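Local coordinates for protein M64R (Myxoma virus, PDB 5CZ3) that probably acts as a host-range factor of the C7 family, helping the virus multiply in different cell types, consistent with antagonism of a host restriction factor, at residues P55-E58 with E62-P65; K23-F28 with Y33-H38; D12-D17 with P141-G146. All blocks are in the same frame, centred on the assembly; numbering follows the deposited sequence.

Contact 1: P55-E58 with E62-P65; sequences PDWE and EAKP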
# COMPACT_ATOMS: atom_id res chain seq x y z
N PRO A 55 -6.49 5.67 9.76
CA PRO A 55 -7.52 6.59 9.28
C PRO A 55 -7.60 7.87 10.11
O PRO A 55 -7.38 7.84 11.32
CB PRO A 55 -8.81 5.78 9.44
CG PRO A 55 -8.37 4.36 9.41
CD PRO A 55 -7.04 4.35 10.09
N ASP A 56 -7.90 8.98 9.44
CA ASP A 56 -8.11 10.25 10.13
C ASP A 56 -9.52 10.27 10.70
O ASP A 56 -10.42 10.91 10.14
CB ASP A 56 -7.88 11.42 9.17
CG ASP A 56 -7.83 12.76 9.88
OD1 ASP A 56 -7.84 12.78 11.13
OD2 ASP A 56 -7.78 13.79 9.18
N TRP A 57 -9.71 9.57 11.81
CA TRP A 57 -11.03 9.33 12.38
C TRP A 57 -11.81 10.60 12.69
O TRP A 57 -13.03 10.64 12.55
CB TRP A 57 -10.91 8.48 13.66
CG TRP A 57 -10.35 7.11 13.43
CD1 TRP A 57 -9.13 6.64 13.83
CD2 TRP A 57 -10.99 6.01 12.76
NE1 TRP A 57 -8.97 5.33 13.45
CE2 TRP A 57 -10.10 4.92 12.79
CE3 TRP A 57 -12.24 5.85 12.14
CZ2 TRP A 57 -10.41 3.69 12.23
CZ3 TRP A 57 -12.54 4.62 11.58
CH2 TRP A 57 -11.63 3.56 11.62
N GLU A 58 -11.10 11.65 13.11
CA GLU A 58 -11.76 12.89 13.51
C GLU A 58 -12.43 13.60 12.34
O GLU A 58 -13.30 14.44 12.53
CB GLU A 58 -10.75 13.84 14.16
CG GLU A 58 -10.13 13.32 15.45
CD GLU A 58 -9.51 14.43 16.28
N GLU A 62 -16.56 7.25 8.55
CA GLU A 62 -16.11 5.86 8.55
C GLU A 62 -14.95 5.69 7.57
O GLU A 62 -14.82 6.44 6.61
CB GLU A 62 -17.25 4.92 8.19
CG GLU A 62 -17.97 5.28 6.90
CD GLU A 62 -19.05 4.28 6.53
OE1 GLU A 62 -19.26 3.32 7.30
OE2 GLU A 62 -19.70 4.46 5.48
N ALA A 63 -14.10 4.70 7.83
CA ALA A 63 -12.97 4.42 6.96
C ALA A 63 -13.35 3.44 5.87
O ALA A 63 -13.86 2.35 6.15
CB ALA A 63 -11.80 3.88 7.77
N LYS A 64 -13.11 3.82 4.62
CA LYS A 64 -13.39 2.97 3.47
C LYS A 64 -12.54 1.70 3.54
O LYS A 64 -11.49 1.69 4.19
CB LYS A 64 -13.11 3.72 2.16
CG LYS A 64 -13.76 5.09 2.08
CD LYS A 64 -13.48 5.75 0.74
CE LYS A 64 -13.90 7.21 0.74
NZ LYS A 64 -13.54 7.91 -0.52
N PRO A 65 -12.99 0.62 2.88
CA PRO A 65 -12.13 -0.57 2.85
C PRO A 65 -10.98 -0.41 1.87
O PRO A 65 -11.04 0.46 1.00
CB PRO A 65 -13.09 -1.68 2.38
CG PRO A 65 -14.47 -1.09 2.42
CD PRO A 65 -14.29 0.38 2.24
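The A63 methyl meets two residues of the other segment, P55 and W57. Take W57 first. Its CB leaves the backbone without aiming at 62-65, and CG lies anti to the carbonyl carbon (chi1 -63°), which swings the indole back over P55. Beneath the ring system lies the proline, with P55 CB 3.7 Å from the W57 ring plane and over its centre, a CH-pi arrangement within one segment. Further out the six-membered ring takes over: W57 CZ3 sits 4.0 Å from A63 CB, and W57 CH2, at the far corner, is 3.9 Å from the same methyl. P55 CG completes the apolar patch, 3.8 Å from A63 CB. All this lies in the connection from strand 45-54 to strand 67-70, where the chain leaves the antiparallel sheet of the beta-sandwich for the mixed one. The connection starts with an inverse gamma turn centred on D56, in which W57 N makes a weak bond of 2.9 Å to P55 O, and it passes into a 3-10 turn from W57. D56 OD2 accepts two bonds: V8 N ties the turn to the N-terminal segment, N59 ND2 to the residues that follow it. Past A63, which also packs on Y33, K64 carries its ammonium NZ to a salt bridge with D106 and a hydrogen bond to D31 O.

Contact 2: K23-F28 with Y33-H38; sequences KHVNLF and YGCNIH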
# COMPACT_ATOMS: atom_id res chain seq x y z
N LYS A 23 6.84 3.54 2.64
CA LYS A 23 6.24 4.33 3.71
C LYS A 23 5.55 5.59 3.22
O LYS A 23 5.91 6.15 2.18
CB LYS A 23 7.31 4.69 4.75
CG LYS A 23 8.10 3.49 5.24
CD LYS A 23 8.73 3.76 6.60
CE LYS A 23 7.68 3.72 7.70
NZ LYS A 23 8.29 3.89 9.05
N HIS A 24 4.56 6.03 3.99
CA HIS A 24 3.79 7.25 3.70
C HIS A 24 3.17 7.21 2.31
O HIS A 24 3.28 8.16 1.53
CB HIS A 24 4.68 8.49 3.86
CG HIS A 24 5.19 8.70 5.25
ND1 HIS A 24 5.72 9.90 5.68
CD2 HIS A 24 5.24 7.86 6.32
CE1 HIS A 24 6.08 9.79 6.94
NE2 HIS A 24 5.80 8.57 7.36
N VAL A 25 2.50 6.10 2.01
CA VAL A 25 1.84 5.91 0.73
C VAL A 25 0.60 6.79 0.61
O VAL A 25 0.18 7.16 -0.48
CB VAL A 25 1.45 4.42 0.54
CG1 VAL A 25 0.79 4.20 -0.81
CG2 VAL A 25 2.68 3.54 0.68
N ASN A 26 0.03 7.15 1.76
CA ASN A 26 -1.17 7.97 1.83
C ASN A 26 -1.06 9.31 1.10
O ASN A 26 0.01 9.91 1.04
CB ASN A 26 -1.51 8.24 3.29
CG ASN A 26 -0.37 8.91 4.03
OD1 ASN A 26 0.50 8.23 4.59
ND2 ASN A 26 -0.35 10.24 4.03
N LEU A 27 -2.19 9.77 0.56
CA LEU A 27 -2.27 11.12 0.03
C LEU A 27 -2.06 12.11 1.17
O LEU A 27 -2.54 11.88 2.27
CB LEU A 27 -3.63 11.37 -0.64
CG LEU A 27 -4.09 10.39 -1.72
CD1 LEU A 27 -5.50 10.74 -2.18
CD2 LEU A 27 -3.13 10.37 -2.89
N PHE A 28 -1.33 13.20 0.92
CA PHE A 28 -1.12 14.17 1.99
C PHE A 28 -2.37 15.02 2.18
O PHE A 28 -2.44 15.85 3.09
CB PHE A 28 0.11 15.05 1.73
CG PHE A 28 0.14 15.72 0.38
CD1 PHE A 28 -0.66 16.83 0.12
CD2 PHE A 28 1.01 15.29 -0.60
CE1 PHE A 28 -0.62 17.46 -1.11
CE2 PHE A 28 1.06 15.92 -1.83
CZ PHE A 28 0.25 17.01 -2.09
N TYR A 33 -7.04 6.30 -0.38
CA TYR A 33 -5.74 5.67 -0.28
C TYR A 33 -5.57 4.53 -1.27
O TYR A 33 -6.51 3.94 -1.69
CB TYR A 33 -5.45 5.21 1.14
CG TYR A 33 -6.64 4.90 1.98
CD1 TYR A 33 -7.35 3.74 1.80
CD2 TYR A 33 -7.04 5.76 2.98
CE1 TYR A 33 -8.43 3.45 2.58
CE2 TYR A 33 -8.11 5.47 3.76
CZ TYR A 33 -8.80 4.32 3.55
OH TYR A 33 -9.87 4.03 4.32
N GLY A 34 -4.34 4.24 -1.63
CA GLY A 34 -4.05 3.20 -2.59
C GLY A 34 -2.73 3.46 -3.29
O GLY A 34 -2.12 4.52 -3.10
N CYS A 35 -2.29 2.50 -4.09
CA CYS A 35 -1.05 2.63 -4.84
C CYS A 35 -0.93 1.58 -5.93
O CYS A 35 -1.73 0.64 -5.98
CB CYS A 35 0.16 2.53 -3.90
SG CYS A 35 0.31 0.94 -3.07
N ASN A 36 0.06 1.75 -6.79
CA ASN A 36 0.35 0.79 -7.84
C ASN A 36 1.76 0.23 -7.67
O ASN A 36 2.72 0.99 -7.55
CB ASN A 36 0.20 1.44 -9.21
CG ASN A 36 -1.13 2.13 -9.37
OD1 ASN A 36 -2.19 1.53 -9.16
ND2 ASN A 36 -1.10 3.41 -9.74
N ILE A 37 1.87 -1.09 -7.65
CA ILE A 37 3.16 -1.72 -7.44
C ILE A 37 3.49 -2.71 -8.55
O ILE A 37 2.91 -3.80 -8.62
CB ILE A 37 3.22 -2.45 -6.08
CG1 ILE A 37 2.85 -1.50 -4.94
CG2 ILE A 37 4.60 -3.04 -5.85
CD1 ILE A 37 2.89 -2.13 -3.57
N HIS A 38 4.41 -2.33 -9.42
CA HIS A 38 4.90 -3.22 -10.46
C HIS A 38 5.88 -4.22 -9.87
O HIS A 38 7.01 -3.87 -9.52
CB HIS A 38 5.57 -2.43 -11.59
CG HIS A 38 4.61 -1.61 -12.40
ND1 HIS A 38 4.02 -2.08 -13.55
CD2 HIS A 38 4.14 -0.36 -12.22
CE1 HIS A 38 3.23 -1.15 -14.05
NE2 HIS A 38 3.29 -0.09 -13.26
O HOH W 1 -2.64 6.75 -1.57
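V25 and C35 pack side chain to side chain where the loop that leaves strand 20-23 passes the start of strand 34-40, between the two sheets of the beta-sandwich. The tight part is one methyl. With CG1 anti to the backbone N (chi1 -179°), V25 drives that branch toward the strand, and V25 CG1 stops 3.6 Å from C35 CB. The same methyl lies 3.7 Å from G34 O and 4.0 Å from C35 SG. V25 also packs on P116 and on V13 of strand 10-15, so it helps fill the space between the sheets. Beside this apolar spot a single water links the two backbones: it donates to V25 O at 3.1 Å and to G34 O at 2.8 Å, satisfying two carbonyls in a buried setting. The looser side belongs to L27 and N26, neither of which reaches the strand. N26 OD1 instead accepts from L11 N, while N26 ND2 donates to the carbonyl of the next residue, L27 O, over 3.3 Å. That bond is nearly straight at the hydrogen (173°) but meets the acceptor from above its carbonyl plane, 71° out of it.

Contact 3: D12-D17 with P141-G146; sequences DVFLID and PFISDG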
# COMPACT_ATOMS: atom_id res chain seq x y z
N ASP A 12 1.31 2.91 5.59
CA ASP A 12 2.58 2.29 5.24
C ASP A 12 2.33 0.91 4.64
O ASP A 12 1.44 0.18 5.08
CB ASP A 12 3.48 2.16 6.46
CG ASP A 12 3.93 3.51 7.00
OD1 ASP A 12 3.98 4.48 6.23
OD2 ASP A 12 4.24 3.57 8.21
N VAL A 13 3.11 0.56 3.62
CA VAL A 13 2.99 -0.75 2.98
C VAL A 13 4.32 -1.49 3.07
O VAL A 13 5.35 -0.99 2.62
CB VAL A 13 2.56 -0.62 1.51
CG1 VAL A 13 2.50 -2.00 0.86
CG2 VAL A 13 1.22 0.08 1.42
N PHE A 14 4.29 -2.70 3.63
CA PHE A 14 5.51 -3.47 3.84
C PHE A 14 5.50 -4.77 3.03
O PHE A 14 4.55 -5.55 3.09
CB PHE A 14 5.69 -3.79 5.32
CG PHE A 14 5.73 -2.58 6.20
CD1 PHE A 14 6.92 -1.92 6.45
CD2 PHE A 14 4.57 -2.09 6.79
CE1 PHE A 14 6.96 -0.80 7.26
CE2 PHE A 14 4.60 -0.98 7.61
CZ PHE A 14 5.80 -0.33 7.84
N LEU A 15 6.58 -5.00 2.29
CA LEU A 15 6.77 -6.27 1.59
C LEU A 15 7.72 -7.13 2.41
O LEU A 15 8.93 -6.92 2.41
CB LEU A 15 7.31 -6.05 0.17
CG LEU A 15 6.29 -5.68 -0.91
CD1 LEU A 15 5.73 -4.27 -0.70
CD2 LEU A 15 6.89 -5.82 -2.30
N ILE A 16 7.15 -8.11 3.10
CA ILE A 16 7.85 -8.85 4.16
C ILE A 16 9.08 -9.61 3.69
O ILE A 16 10.19 -9.36 4.17
CB ILE A 16 6.90 -9.85 4.84
CG1 ILE A 16 5.63 -9.14 5.32
CG2 ILE A 16 7.59 -10.54 6.00
CD1 ILE A 16 5.91 -7.93 6.19
N ASP A 17 8.90 -10.54 2.76
CA ASP A 17 9.99 -11.39 2.30
C ASP A 17 11.02 -10.62 1.48
O ASP A 17 12.17 -11.04 1.37
CB ASP A 17 9.45 -12.56 1.48
CG ASP A 17 8.60 -13.51 2.32
OD1 ASP A 17 8.93 -13.70 3.51
OD2 ASP A 17 7.61 -14.05 1.78
N PRO A 141 14.92 0.50 2.11
CA PRO A 141 15.36 -0.83 1.68
C PRO A 141 15.48 -1.81 2.85
O PRO A 141 16.36 -2.68 2.84
CB PRO A 141 16.72 -0.56 1.05
CG PRO A 141 17.23 0.63 1.78
CD PRO A 141 16.02 1.48 2.08
N PHE A 142 14.61 -1.67 3.84
CA PHE A 142 14.63 -2.51 5.02
C PHE A 142 13.28 -2.48 5.72
O PHE A 142 12.39 -1.72 5.35
CB PHE A 142 15.73 -2.05 5.98
CG PHE A 142 15.69 -0.57 6.28
CD1 PHE A 142 14.79 -0.06 7.20
CD2 PHE A 142 16.55 0.30 5.64
CE1 PHE A 142 14.74 1.29 7.48
CE2 PHE A 142 16.52 1.65 5.92
CZ PHE A 142 15.62 2.15 6.83
N ILE A 143 13.13 -3.32 6.74
CA ILE A 143 11.97 -3.26 7.62
C ILE A 143 12.45 -3.24 9.06
O ILE A 143 12.93 -4.25 9.58
CB ILE A 143 11.01 -4.44 7.40
CG1 ILE A 143 10.50 -4.46 5.96
CG2 ILE A 143 9.84 -4.34 8.36
CD1 ILE A 143 9.61 -5.64 5.65
N SER A 144 12.32 -2.09 9.71
CA SER A 144 12.80 -1.93 11.08
C SER A 144 12.00 -2.78 12.06
O SER A 144 10.84 -3.11 11.80
CB SER A 144 12.74 -0.46 11.50
OG SER A 144 11.40 -0.01 11.58
N ASP A 145 12.62 -3.13 13.17
CA ASP A 145 11.94 -3.87 14.23
C ASP A 145 10.81 -3.04 14.83
O ASP A 145 9.80 -3.58 15.28
CB ASP A 145 12.94 -4.28 15.33
CG ASP A 145 13.90 -5.35 14.87
OD1 ASP A 145 13.54 -6.12 13.95
OD2 ASP A 145 15.01 -5.43 15.43
N GLY A 146 10.99 -1.72 14.84
CA GLY A 146 9.98 -0.81 15.34
C GLY A 146 8.71 -0.87 14.52
O GLY A 146 7.61 -0.90 15.07
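F14 and I143 meet two residues along strand 10-15 from a carboxylate gripped at both oxygens: D12 OD1 accepts a hydrogen bond from H24 N, while D12 OD2 forms a salt bridge with R150 NH1. From there the contact itself is apolar and is carried on the 141-146 side by I143, whose two branches do different jobs. CG1 lies anti to the carbonyl carbon (chi1 -60°), which puts CG2 anti to the backbone N, and I143 CG2 lies 4.2 Å from F14 CD1 of the phenyl group. CG1 continues in an extended chain (chi2 177°) and carries CD1 to where the strand ends. There I143 CD1 touches L15 O at 3.5 Å, a van der Waals approach to the backbone, and comes 4.0 Å from I16 CA. The I16 side chain starts out away from the other segment and bends back, so that I16 CD1 meets I143 CD1 tip to tip at 4.4 Å. Just before I143, F142 O accepts a hydrogen bond from S21 OG, holding this segment to strand 20-23, and I143 itself rests on S21. S144 then takes the N-cap position of the short helix 145-148, its OG capping D147 N. F14 turns toward I143 on the face of the antiparallel sheet that looks away from the mixed one. The arrangement is that of a beta-sandwich in which helix 145-148 and the residues around it, at the end of the ordered chain, cover the outer face of the antiparallel sheet.

Following the chain from the N terminus, strand 10-15 supplies the first half of contact 3, whose partner at 141-146 comes only near the end of the ordered chain. Contact 2 closes first, across the connection from strand 20-23 to strand 34-40, and contact 1 follows in series, closing the turn after strand 45-54. Both nest inside the long loop of contact 3; none cross. Contact 2 lies next to both others: Y33 OH bonds K64 O at 2.9 Å, and the loop 23-28 adjoins strand 10-15. Contacts 1 and 3 do not touch, their nearest atoms being about 9 Å apart. Together they join both sheets, a connecting turn and helix 145-148.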